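Nucleoporin nup120 (Schizosaccharomyces pombe, PDB 4GQ2) serves as a structural constituent of the nuclear pore complex, whose nucleoporins can also act as docking partners for transport factors. Local coordinates at residues A[632-635]-A[636-640]; A[707-710]-A[711-715]; A[576-579]-A[580-584]; A[618-622]-A[623-627]; A[690-693]-A[694-698]. One frame throughout, in Å; residues are numbered along the deposited sequence.

Interaction 1 of 5, residues A[632-635]-A[636-640]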
# COMPACT_ATOMS: atom_id res chain seq x y z
N TYR A 632 -33.08 17.10 6.28
CA TYR A 632 -31.71 17.21 6.78
C TYR A 632 -30.93 18.34 6.12
O TYR A 632 -30.07 18.97 6.74
CB TYR A 632 -30.97 15.87 6.65
CG TYR A 632 -29.61 15.87 7.30
CD1 TYR A 632 -29.48 15.85 8.69
CD2 TYR A 632 -28.45 15.90 6.53
CE1 TYR A 632 -28.23 15.85 9.29
CE2 TYR A 632 -27.19 15.91 7.12
CZ TYR A 632 -27.10 15.88 8.50
OH TYR A 632 -25.86 15.89 9.08
N ILE A 633 -31.24 18.61 4.85
CA ILE A 633 -30.69 19.77 4.15
C ILE A 633 -31.18 21.06 4.85
O ILE A 633 -30.38 21.94 5.20
CB ILE A 633 -31.11 19.76 2.66
CG1 ILE A 633 -30.35 18.66 1.90
CG2 ILE A 633 -30.88 21.12 2.00
CD1 ILE A 633 -30.89 18.38 0.52
N SER A 634 -32.49 21.13 5.06
CA SER A 634 -33.13 22.26 5.72
C SER A 634 -32.56 22.46 7.13
O SER A 634 -32.29 23.59 7.53
CB SER A 634 -34.64 22.03 5.76
OG SER A 634 -35.28 23.07 6.48
N THR A 635 -32.37 21.36 7.86
CA THR A 635 -31.76 21.40 9.18
C THR A 635 -30.37 22.04 9.16
O THR A 635 -30.07 22.88 10.01
CB THR A 635 -31.67 19.99 9.78
OG1 THR A 635 -32.98 19.45 9.90
CG2 THR A 635 -31.00 20.02 11.16
N LEU A 636 -29.53 21.65 8.21
CA LEU A 636 -28.20 22.22 8.08
C LEU A 636 -28.23 23.69 7.71
O LEU A 636 -27.51 24.50 8.32
CB LEU A 636 -27.37 21.46 7.05
CG LEU A 636 -26.41 20.38 7.56
CD1 LEU A 636 -27.09 19.39 8.50
CD2 LEU A 636 -25.82 19.66 6.35
N ILE A 637 -29.06 24.04 6.73
CA ILE A 637 -29.24 25.44 6.34
C ILE A 637 -29.55 26.28 7.56
O ILE A 637 -28.82 27.24 7.87
CB ILE A 637 -30.39 25.62 5.32
CG1 ILE A 637 -30.03 24.98 3.97
CG2 ILE A 637 -30.73 27.09 5.14
CD1 ILE A 637 -31.23 24.72 3.08
N ASP A 638 -30.61 25.90 8.28
CA ASP A 638 -31.12 26.71 9.38
C ASP A 638 -30.14 26.84 10.54
O ASP A 638 -29.97 27.94 11.07
CB ASP A 638 -32.50 26.22 9.83
CG ASP A 638 -33.61 26.69 8.91
OD1 ASP A 638 -33.48 27.79 8.32
OD2 ASP A 638 -34.61 25.97 8.75
N THR A 639 -29.45 25.75 10.89
CA THR A 639 -28.46 25.84 11.97
C THR A 639 -27.22 26.61 11.55
O THR A 639 -26.54 27.19 12.39
CB THR A 639 -28.09 24.48 12.65
OG1 THR A 639 -26.71 24.16 12.46
CG2 THR A 639 -28.97 23.34 12.18
N LEU A 640 -26.92 26.62 10.24
CA LEU A 640 -25.79 27.42 9.74
C LEU A 640 -26.08 28.92 9.73
O LEU A 640 -25.21 29.73 10.05
CB LEU A 640 -25.35 26.95 8.36
CG LEU A 640 -24.49 25.68 8.30
CD1 LEU A 640 -24.40 25.18 6.87
CD2 LEU A 640 -23.11 25.89 8.92
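Along helix 630-641, Tyr632 and Leu636 form a CH-pi contact one turn apart, an i to i+4 pairing within the helical domain of the Nup120 family. Leu636 CD1 lies over one face of the Tyr632 ring, 3.8 Å from the ring centroid and 22° off the ring normal. The methyl is displaced toward the phenol end: its nearest ring atom is Tyr632 CZ, at 3.5 Å from Leu636 CD1. The tyrosine can offer this face because its CG stands anti to the backbone N (chi1 -173°), which lays the ring alongside the following turn although the CB itself points away from it. A second i to i+4 pair, Ile633 and Ile637, meets through methyl groups, with Ile633 CG2 3.8 Å from Ile637 CD1. Both isoleucines hold CG1 anti to the carbonyl carbon, a shared setting in which the CG2 branch of the first faces the CD1 end of the second. The backbone beneath is regular: Ile637 N donates to Ile633 O at 2.9 Å with an N-H...O angle of 173°, and Asp638 N donates to Ser634 O at 3.0 Å. The phenol oxygen of Tyr632 is hydrogen-bonded to Ser583 OG, which ties the outer end of the ring to helix 571-585. Leu636 packs between Leu580 of that helix and Leu699 and Leu702 of helix 672-703, while Ile637 reaches Leu711, so this helix packs against helices 571-585, 672-703 and 709-713.

Interaction 2 of 5, residues A[707-710]-A[711-715]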
# COMPACT_ATOMS: atom_id res chain seq x y z
N GLN A 707 -30.75 27.87 -2.60
CA GLN A 707 -31.44 29.12 -2.90
C GLN A 707 -31.90 29.80 -1.61
O GLN A 707 -33.09 29.96 -1.37
CB GLN A 707 -32.61 28.89 -3.86
CG GLN A 707 -32.23 28.25 -5.19
CD GLN A 707 -31.18 29.05 -5.96
OE1 GLN A 707 -31.45 30.14 -6.45
NE2 GLN A 707 -29.97 28.50 -6.06
N ASP A 708 -30.93 30.16 -0.77
CA ASP A 708 -31.19 30.88 0.46
C ASP A 708 -30.17 31.98 0.54
O ASP A 708 -28.98 31.72 0.72
CB ASP A 708 -31.09 29.97 1.69
CG ASP A 708 -31.33 30.71 3.00
OD1 ASP A 708 -30.45 31.48 3.44
OD2 ASP A 708 -32.39 30.49 3.61
N TYR A 709 -30.64 33.22 0.39
CA TYR A 709 -29.76 34.37 0.27
C TYR A 709 -28.86 34.58 1.49
O TYR A 709 -27.67 34.82 1.33
CB TYR A 709 -30.54 35.66 -0.06
CG TYR A 709 -29.62 36.83 -0.36
CD1 TYR A 709 -29.17 37.07 -1.66
CD2 TYR A 709 -29.14 37.65 0.66
CE1 TYR A 709 -28.30 38.11 -1.94
CE2 TYR A 709 -28.27 38.70 0.40
CZ TYR A 709 -27.85 38.93 -0.90
OH TYR A 709 -26.99 39.97 -1.17
N GLU A 710 -29.43 34.49 2.68
CA GLU A 710 -28.66 34.80 3.90
C GLU A 710 -27.60 33.74 4.19
O GLU A 710 -26.51 34.08 4.66
CB GLU A 710 -29.57 35.03 5.12
CG GLU A 710 -28.85 34.89 6.46
CD GLU A 710 -29.17 35.98 7.47
OE1 GLU A 710 -29.73 35.65 8.54
OE2 GLU A 710 -28.85 37.16 7.21
N LEU A 711 -27.91 32.48 3.90
CA LEU A 711 -26.95 31.40 4.06
C LEU A 711 -25.76 31.65 3.16
O LEU A 711 -24.62 31.70 3.63
CB LEU A 711 -27.56 30.04 3.72
CG LEU A 711 -26.59 28.85 3.63
CD1 LEU A 711 -25.84 28.63 4.93
CD2 LEU A 711 -27.33 27.58 3.22
N GLN A 712 -26.04 31.82 1.87
CA GLN A 712 -24.99 31.96 0.90
C GLN A 712 -24.24 33.29 1.04
O GLN A 712 -23.03 33.35 0.76
CB GLN A 712 -25.51 31.75 -0.52
CG GLN A 712 -24.47 31.04 -1.37
CD GLN A 712 -25.07 30.21 -2.48
OE1 GLN A 712 -26.19 29.70 -2.37
NE2 GLN A 712 -24.32 30.06 -3.57
N SER A 713 -24.94 34.31 1.51
CA SER A 713 -24.33 35.61 1.83
C SER A 713 -23.28 35.45 2.92
O SER A 713 -22.21 36.07 2.87
CB SER A 713 -25.41 36.61 2.28
OG SER A 713 -24.83 37.76 2.86
N LYS A 714 -23.59 34.61 3.90
CA LYS A 714 -22.67 34.28 4.98
C LYS A 714 -21.43 33.49 4.51
O LYS A 714 -20.44 33.39 5.25
CB LYS A 714 -23.41 33.51 6.08
CG LYS A 714 -24.06 34.41 7.12
CD LYS A 714 -24.84 33.60 8.14
CE LYS A 714 -24.70 34.17 9.55
NZ LYS A 714 -25.26 35.54 9.71
N PHE A 715 -21.48 32.96 3.29
CA PHE A 715 -20.35 32.21 2.73
C PHE A 715 -19.79 32.79 1.44
O PHE A 715 -19.11 32.09 0.69
CB PHE A 715 -20.73 30.73 2.53
CG PHE A 715 -20.71 29.92 3.80
CD1 PHE A 715 -21.83 29.85 4.62
CD2 PHE A 715 -19.55 29.25 4.18
CE1 PHE A 715 -21.80 29.12 5.79
CE2 PHE A 715 -19.52 28.51 5.35
CZ PHE A 715 -20.64 28.44 6.16
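Asp708 reaches forward to Leu711, its OD1 accepting the backbone N-H of Leu711 at a distance of 2.8 Å between Asp708 OD1 and Leu711 N. The bond is fairly straight, 160° at the hydrogen, and the nitrogen meets the oxygen nearly along its C-O axis. With CG anti to the backbone N (chi1 179°), the carboxylate swings over the start of the helix, where Asp708 OD1 also rests 3.2 Å from Leu711 CB. Asp708 thus occupies the N-cap position of helix 709-713, and its carboxylate satisfies an amide of the first turn; its negative charge would also probably interact favourably with the helix dipole. The backbone carbonyl of the same residue begins the helical ladder, since Gln712 N donates to Asp708 O at 3.2 Å and 172°. Next comes Ser713 N, 2.8 Å from Tyr709 O. On the outer side the Tyr709 ring approaches Ser713 obliquely, Tyr709 CE2 lying 4.0 Å from Ser713 CB, a loose contact on an exposed surface. Glu710 and Lys714 carry opposite charges but their ends do not touch: Glu710 OE1 and Lys714 NZ are 4.6 Å apart. Farther out, Leu711 turns inward onto Leu640 and Val641 of helix 630-641 and Ile703 of helix 672-703, and Phe715 packs on Pro646, Met647 and Ile650 of helix 646-658.

Interaction 3 of 5, residues A[576-579]-A[580-584]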
# COMPACT_ATOMS: atom_id res chain seq x y z
N GLN A 576 -19.32 22.88 16.43
CA GLN A 576 -20.68 22.57 15.98
C GLN A 576 -20.76 22.35 14.47
O GLN A 576 -21.43 21.41 14.02
CB GLN A 576 -21.65 23.67 16.41
CG GLN A 576 -21.85 23.72 17.92
CD GLN A 576 -22.76 24.84 18.37
OE1 GLN A 576 -22.92 25.86 17.69
NE2 GLN A 576 -23.37 24.66 19.53
N ILE A 577 -20.08 23.20 13.70
CA ILE A 577 -20.05 23.09 12.24
C ILE A 577 -19.27 21.84 11.80
O ILE A 577 -19.66 21.16 10.84
CB ILE A 577 -19.44 24.33 11.56
CG1 ILE A 577 -20.10 25.62 12.09
CG2 ILE A 577 -19.61 24.25 10.05
CD1 ILE A 577 -19.25 26.87 11.92
N LEU A 578 -18.17 21.54 12.50
CA LEU A 578 -17.41 20.32 12.22
C LEU A 578 -18.32 19.09 12.33
O LEU A 578 -18.33 18.23 11.45
CB LEU A 578 -16.18 20.20 13.13
CG LEU A 578 -15.25 18.96 13.10
CD1 LEU A 578 -15.78 17.85 14.00
CD2 LEU A 578 -14.96 18.43 11.69
N ASP A 579 -19.12 19.03 13.40
CA ASP A 579 -20.04 17.92 13.58
C ASP A 579 -21.06 17.84 12.44
O ASP A 579 -21.44 16.73 12.03
CB ASP A 579 -20.75 18.01 14.93
CG ASP A 579 -21.59 16.78 15.22
OD1 ASP A 579 -21.00 15.70 15.42
OD2 ASP A 579 -22.83 16.90 15.25
N LEU A 580 -21.47 19.00 11.93
CA LEU A 580 -22.34 19.05 10.75
C LEU A 580 -21.68 18.42 9.52
O LEU A 580 -22.35 17.76 8.71
CB LEU A 580 -22.77 20.50 10.45
CG LEU A 580 -23.65 21.29 11.43
CD1 LEU A 580 -23.95 22.67 10.88
CD2 LEU A 580 -24.96 20.58 11.73
N GLY A 581 -20.37 18.61 9.38
CA GLY A 581 -19.59 17.99 8.31
C GLY A 581 -19.47 16.49 8.51
O GLY A 581 -19.70 15.71 7.57
N ARG A 582 -19.13 16.09 9.74
CA ARG A 582 -19.06 14.68 10.12
C ARG A 582 -20.36 13.94 9.81
O ARG A 582 -20.33 12.85 9.23
CB ARG A 582 -18.77 14.51 11.61
CG ARG A 582 -17.39 14.92 12.07
CD ARG A 582 -17.04 14.30 13.42
NE ARG A 582 -18.08 14.51 14.45
CZ ARG A 582 -17.87 14.38 15.76
NH1 ARG A 582 -16.67 14.07 16.23
NH2 ARG A 582 -18.87 14.57 16.61
N SER A 583 -21.50 14.52 10.20
CA SER A 583 -22.77 13.84 10.06
C SER A 583 -23.26 13.80 8.62
O SER A 583 -23.96 12.87 8.22
CB SER A 583 -23.83 14.44 10.99
OG SER A 583 -24.08 15.78 10.68
N LEU A 584 -22.87 14.81 7.83
CA LEU A 584 -23.12 14.80 6.39
C LEU A 584 -22.31 13.69 5.71
O LEU A 584 -22.84 12.93 4.90
CB LEU A 584 -22.79 16.15 5.77
CG LEU A 584 -23.06 16.42 4.29
CD1 LEU A 584 -24.48 16.09 3.91
CD2 LEU A 584 -22.77 17.88 3.99
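Asp579 and Arg582 face each other across one turn of helix 571-585 with their flat groups steeply inclined, the carboxylate and guanidinium planes standing 75° apart. A single carboxylate oxygen makes the salt bridge. Asp579 OD1 sits at the edge of the guanidinium group, close to its plane, and takes a short bond from Arg582 NH2 at 2.7 Å with an N-H...O angle of 159°. Arg582 NE adds a weak bond to the same Asp579 OD1 at 3.3 Å. The NH2 donor comes to the anti side of OD1; because both donors use this one oxygen, the i to i+3 pair lacks the two-oxygen, side-on geometry in which the planes coincide. A bend in the arginine chain (chi3 -50°) folds the guanidinium back to the aspartate. The aliphatic part of the same chain crosses Leu578 obliquely, Arg582 CD lying 3.8 Å from Leu578 CD1. Beneath these side chains Arg582 N bonds to Leu578 O at 2.9 Å, and Ser583 N, from the residue whose hydroxyl is tied to Tyr632, bonds to Asp579 O, also at 2.9 Å. The guanidinium is further fixed by a hydrogen bond from Arg582 NH1 to Phe552 O, so the group links the helix to the chain preceding it. On the apolar faces Ile577 and Leu578 meet helix 646-658, Leu580 packs on Thr639 and Leu640 of helix 630-641, and Leu578 and Leu584 lie against Phe696 and Phe698 of helix 672-703.

Interaction 4 of 5, residues A[618-622]-A[623-627]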
# COMPACT_ATOMS: atom_id res chain seq x y z
N VAL A 618 -22.41 20.77 -9.90
CA VAL A 618 -22.48 19.44 -10.49
C VAL A 618 -22.23 18.41 -9.39
O VAL A 618 -22.97 17.44 -9.27
CB VAL A 618 -21.51 19.27 -11.69
CG1 VAL A 618 -21.33 17.81 -12.06
CG2 VAL A 618 -22.02 20.05 -12.90
N PHE A 619 -21.21 18.67 -8.57
CA PHE A 619 -20.82 17.78 -7.48
C PHE A 619 -21.98 17.53 -6.52
O PHE A 619 -22.27 16.39 -6.18
CB PHE A 619 -19.62 18.33 -6.72
CG PHE A 619 -19.13 17.41 -5.62
CD1 PHE A 619 -19.74 17.41 -4.37
CD2 PHE A 619 -18.08 16.54 -5.85
CE1 PHE A 619 -19.31 16.56 -3.36
CE2 PHE A 619 -17.64 15.69 -4.85
CZ PHE A 619 -18.25 15.70 -3.61
N TYR A 620 -22.62 18.62 -6.09
CA TYR A 620 -23.77 18.53 -5.21
C TYR A 620 -24.89 17.72 -5.87
O TYR A 620 -25.49 16.85 -5.24
CB TYR A 620 -24.26 19.94 -4.84
CG TYR A 620 -25.56 19.97 -4.07
CD1 TYR A 620 -25.59 19.75 -2.70
CD2 TYR A 620 -26.77 20.23 -4.72
CE1 TYR A 620 -26.78 19.78 -1.99
CE2 TYR A 620 -27.97 20.27 -4.02
CZ TYR A 620 -27.97 20.04 -2.65
OH TYR A 620 -29.16 20.07 -1.96
N ASP A 621 -25.14 18.01 -7.15
CA ASP A 621 -26.21 17.38 -7.91
C ASP A 621 -26.03 15.87 -8.05
O ASP A 621 -26.99 15.12 -7.90
CB ASP A 621 -26.34 18.00 -9.30
CG ASP A 621 -27.70 17.73 -9.93
OD1 ASP A 621 -28.66 18.45 -9.61
OD2 ASP A 621 -27.80 16.79 -10.75
N LYS A 622 -24.81 15.42 -8.33
CA LYS A 622 -24.60 13.99 -8.56
C LYS A 622 -24.36 13.19 -7.28
O LYS A 622 -24.81 12.05 -7.18
CB LYS A 622 -23.50 13.74 -9.61
CG LYS A 622 -22.18 14.44 -9.36
CD LYS A 622 -21.22 14.27 -10.53
CE LYS A 622 -19.86 14.89 -10.22
NZ LYS A 622 -18.96 14.93 -11.41
N HIS A 623 -23.67 13.79 -6.30
CA HIS A 623 -23.20 13.04 -5.13
C HIS A 623 -23.84 13.33 -3.81
O HIS A 623 -23.92 12.45 -2.95
CB HIS A 623 -21.69 13.16 -4.99
CG HIS A 623 -20.93 12.57 -6.16
ND1 HIS A 623 -20.95 11.25 -6.43
CD2 HIS A 623 -20.15 13.16 -7.13
CE1 HIS A 623 -20.20 11.01 -7.52
NE2 HIS A 623 -19.72 12.18 -7.96
N ILE A 624 -24.30 14.56 -3.62
CA ILE A 624 -24.90 14.92 -2.34
C ILE A 624 -26.42 14.84 -2.38
O ILE A 624 -27.02 14.07 -1.63
CB ILE A 624 -24.41 16.31 -1.87
CG1 ILE A 624 -22.91 16.26 -1.63
CG2 ILE A 624 -25.15 16.74 -0.62
CD1 ILE A 624 -22.28 17.62 -1.47
N TYR A 625 -27.03 15.61 -3.27
CA TYR A 625 -28.48 15.69 -3.38
C TYR A 625 -29.20 14.33 -3.30
O TYR A 625 -30.11 14.16 -2.49
CB TYR A 625 -28.89 16.48 -4.63
CG TYR A 625 -30.37 16.66 -4.81
CD1 TYR A 625 -31.06 17.68 -4.16
CD2 TYR A 625 -31.10 15.81 -5.66
CE1 TYR A 625 -32.43 17.85 -4.33
CE2 TYR A 625 -32.46 15.97 -5.84
CZ TYR A 625 -33.12 16.99 -5.17
OH TYR A 625 -34.48 17.15 -5.35
N PRO A 626 -28.78 13.34 -4.13
CA PRO A 626 -29.51 12.06 -4.07
C PRO A 626 -29.30 11.25 -2.79
O PRO A 626 -30.02 10.28 -2.55
CB PRO A 626 -28.94 11.28 -5.27
CG PRO A 626 -27.63 11.91 -5.56
CD PRO A 626 -27.79 13.36 -5.22
N ASN A 627 -28.33 11.65 -1.97
CA ASN A 627 -28.00 10.89 -0.78
C ASN A 627 -28.46 11.55 0.52
O ASN A 627 -28.46 10.92 1.57
CB ASN A 627 -26.49 10.62 -0.73
CG ASN A 627 -26.03 9.70 -1.85
OD1 ASN A 627 -26.30 8.50 -1.84
ND2 ASN A 627 -25.34 10.27 -2.84
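Tyr620 and Phe619 make the tight side of this helix end by closing on Ile624. The isoleucine divides its branches between the two rings: Ile624 CD1 lies at the edge of the Phe619 ring, near its plane and 3.7 Å from Phe619 CE1, while Ile624 CG2 approaches Tyr620 obliquely at 3.7 Å from Tyr620 CD1. Ile624 CG1 is anti to the carbonyl carbon, which sends CG2 and CD1 to different partners. Phe619 also meets His623, whose CD2 lies over one face of the phenylalanine; the two ring planes are 52° apart. The imidazole is held from outside by a hydrogen bond between His623 NE2 and Ser599 OG of helix 590-605. On the exposed side the extended Lys622 chain runs alongside the imidazole, Lys622 CG 3.3 Å from His623 CD2. Tyr625 CB lies over the buried Tyr620 ring, 3.9 Å from Tyr620 CE2, but the outer part of Tyr625 leads away, and Pro626, also exposed, touches only backbone, its CG 3.3 Å from Lys622 O. Replacing Tyr620 by an alanine would probably strip Ile624 CG2 and Tyr625 CB of their aromatic cover and open a gap beside Ser701 and Gln706. Tyr620 O accepts two backbone bonds, a bent one from Ile624 N at 3.0 Å and 139°, and a straighter one from Tyr625 N at 2.8 Å and 168°. The latter spans five residues, the i to i+5 bond of a pi-type turn, here widening the C-terminal end of helix 612-624.

Interaction 5 of 5, residues A[690-693]-A[694-698]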
# COMPACT_ATOMS: atom_id res chain seq x y z
N GLN A 690 -8.60 12.81 5.55
CA GLN A 690 -9.39 12.66 4.31
C GLN A 690 -10.90 12.73 4.56
O GLN A 690 -11.62 13.47 3.88
CB GLN A 690 -9.04 11.35 3.59
CG GLN A 690 -9.88 11.09 2.34
CD GLN A 690 -9.53 9.79 1.65
OE1 GLN A 690 -9.15 9.78 0.48
NE2 GLN A 690 -9.64 8.69 2.37
N VAL A 691 -11.39 11.94 5.51
CA VAL A 691 -12.80 11.97 5.90
C VAL A 691 -13.20 13.37 6.40
O VAL A 691 -14.28 13.88 6.05
CB VAL A 691 -13.09 10.86 6.94
CG1 VAL A 691 -14.42 11.06 7.66
CG2 VAL A 691 -13.01 9.48 6.28
N SER A 692 -12.33 14.01 7.18
CA SER A 692 -12.59 15.35 7.69
C SER A 692 -12.71 16.37 6.55
O SER A 692 -13.70 17.11 6.47
CB SER A 692 -11.49 15.76 8.68
OG SER A 692 -11.47 17.16 8.88
N ILE A 693 -11.70 16.41 5.68
CA ILE A 693 -11.67 17.31 4.53
C ILE A 693 -12.88 17.12 3.63
O ILE A 693 -13.50 18.09 3.18
CB ILE A 693 -10.38 17.10 3.71
CG1 ILE A 693 -9.16 17.58 4.49
CG2 ILE A 693 -10.48 17.81 2.36
CD1 ILE A 693 -7.87 16.88 4.11
N GLU A 694 -13.23 15.85 3.38
CA GLU A 694 -14.39 15.53 2.57
C GLU A 694 -15.67 16.11 3.16
O GLU A 694 -16.49 16.69 2.44
CB GLU A 694 -14.50 14.02 2.36
CG GLU A 694 -13.52 13.49 1.32
CD GLU A 694 -13.29 11.99 1.41
OE1 GLU A 694 -13.91 11.33 2.27
OE2 GLU A 694 -12.48 11.47 0.61
N GLY A 695 -15.84 15.95 4.47
CA GLY A 695 -17.02 16.49 5.15
C GLY A 695 -17.20 17.98 4.87
O GLY A 695 -18.31 18.43 4.60
N PHE A 696 -16.10 18.73 4.92
CA PHE A 696 -16.12 20.17 4.67
C PHE A 696 -16.45 20.48 3.21
O PHE A 696 -17.31 21.32 2.93
CB PHE A 696 -14.78 20.82 5.07
CG PHE A 696 -14.56 20.87 6.56
CD1 PHE A 696 -15.48 21.49 7.41
CD2 PHE A 696 -13.41 20.32 7.12
CE1 PHE A 696 -15.26 21.53 8.77
CE2 PHE A 696 -13.19 20.36 8.49
CZ PHE A 696 -14.11 20.97 9.32
N ILE A 697 -15.77 19.79 2.29
CA ILE A 697 -16.11 19.87 0.87
C ILE A 697 -17.59 19.59 0.65
O ILE A 697 -18.25 20.34 -0.07
CB ILE A 697 -15.24 18.91 -0.00
CG1 ILE A 697 -13.78 19.38 -0.01
CG2 ILE A 697 -15.77 18.83 -1.43
CD1 ILE A 697 -12.79 18.38 -0.60
N PHE A 698 -18.12 18.53 1.27
CA PHE A 698 -19.55 18.21 1.12
C PHE A 698 -20.41 19.38 1.61
O PHE A 698 -21.41 19.74 0.98
CB PHE A 698 -19.95 16.96 1.92
CG PHE A 698 -19.26 15.69 1.50
CD1 PHE A 698 -18.48 15.63 0.35
CD2 PHE A 698 -19.43 14.53 2.25
CE1 PHE A 698 -17.85 14.45 -0.01
CE2 PHE A 698 -18.82 13.34 1.88
CZ PHE A 698 -18.02 13.30 0.75
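Regular i to i+4 bonds run through Gln690-Phe698, among them Glu694 N to Gln690 O at 2.9 Å and an almost linear Ile697 N to Ile693 O bond, 179° at the hydrogen. Glu694 extends back along the preceding turn, its CG anti to the carbonyl carbon (chi1 -77°), and runs aslant past Gln690. Glu694 OE2 lies against the aliphatic part of the glutamine, 3.1 Å from Gln690 CG, with the amide and carboxylate planes 24° apart. The buried carboxylate has three outside partners: Arg597 by a salt bridge and Trp729 by a hydrogen bond, both at OE2, and His585 at OE1. With an alanine here, Arg597 is likely to lose its buried counter-charge, and His585 and Trp729 this acceptor. Farther along, Ile693 CG2 meets Ile697 CD1 at 3.8 Å, and the Phe696 ring approaches Ser692 through CE2, 3.7 Å from Ser692 OG. Gln690 OE1 is hydrogen-bonded to Ser733 of helix 719-739. Helix 672-703 is thus enclosed here by helix 719-739, helix 590-605, helix 571-585 and helix 646-658, the last two both packing on Phe696.

Overall arrangement
The five contacts come along the chain in the order 3, 4, 1, 5, 2 and belong to one bundle of helices, on the same side of the chain's centre, 25 to 45 Å from it. Interactions 1, 2, 4 and 5 fall in the helical domain range of the Nup120 family. Interactions 3 and 5 are nearest, their centres about 9 Å apart, and helices 571-585 and 672-703 touch there. Helix 630-641 links interaction 1 to interactions 2 and 3, with centres about 12 and 11 Å away. Interaction 4 touches interactions 1 and 5, centres about 16 and 14 Å away. Interaction 2, at the rim, touches interaction 1 alone. Neighbouring helices thus pack together in this structural nucleoporin.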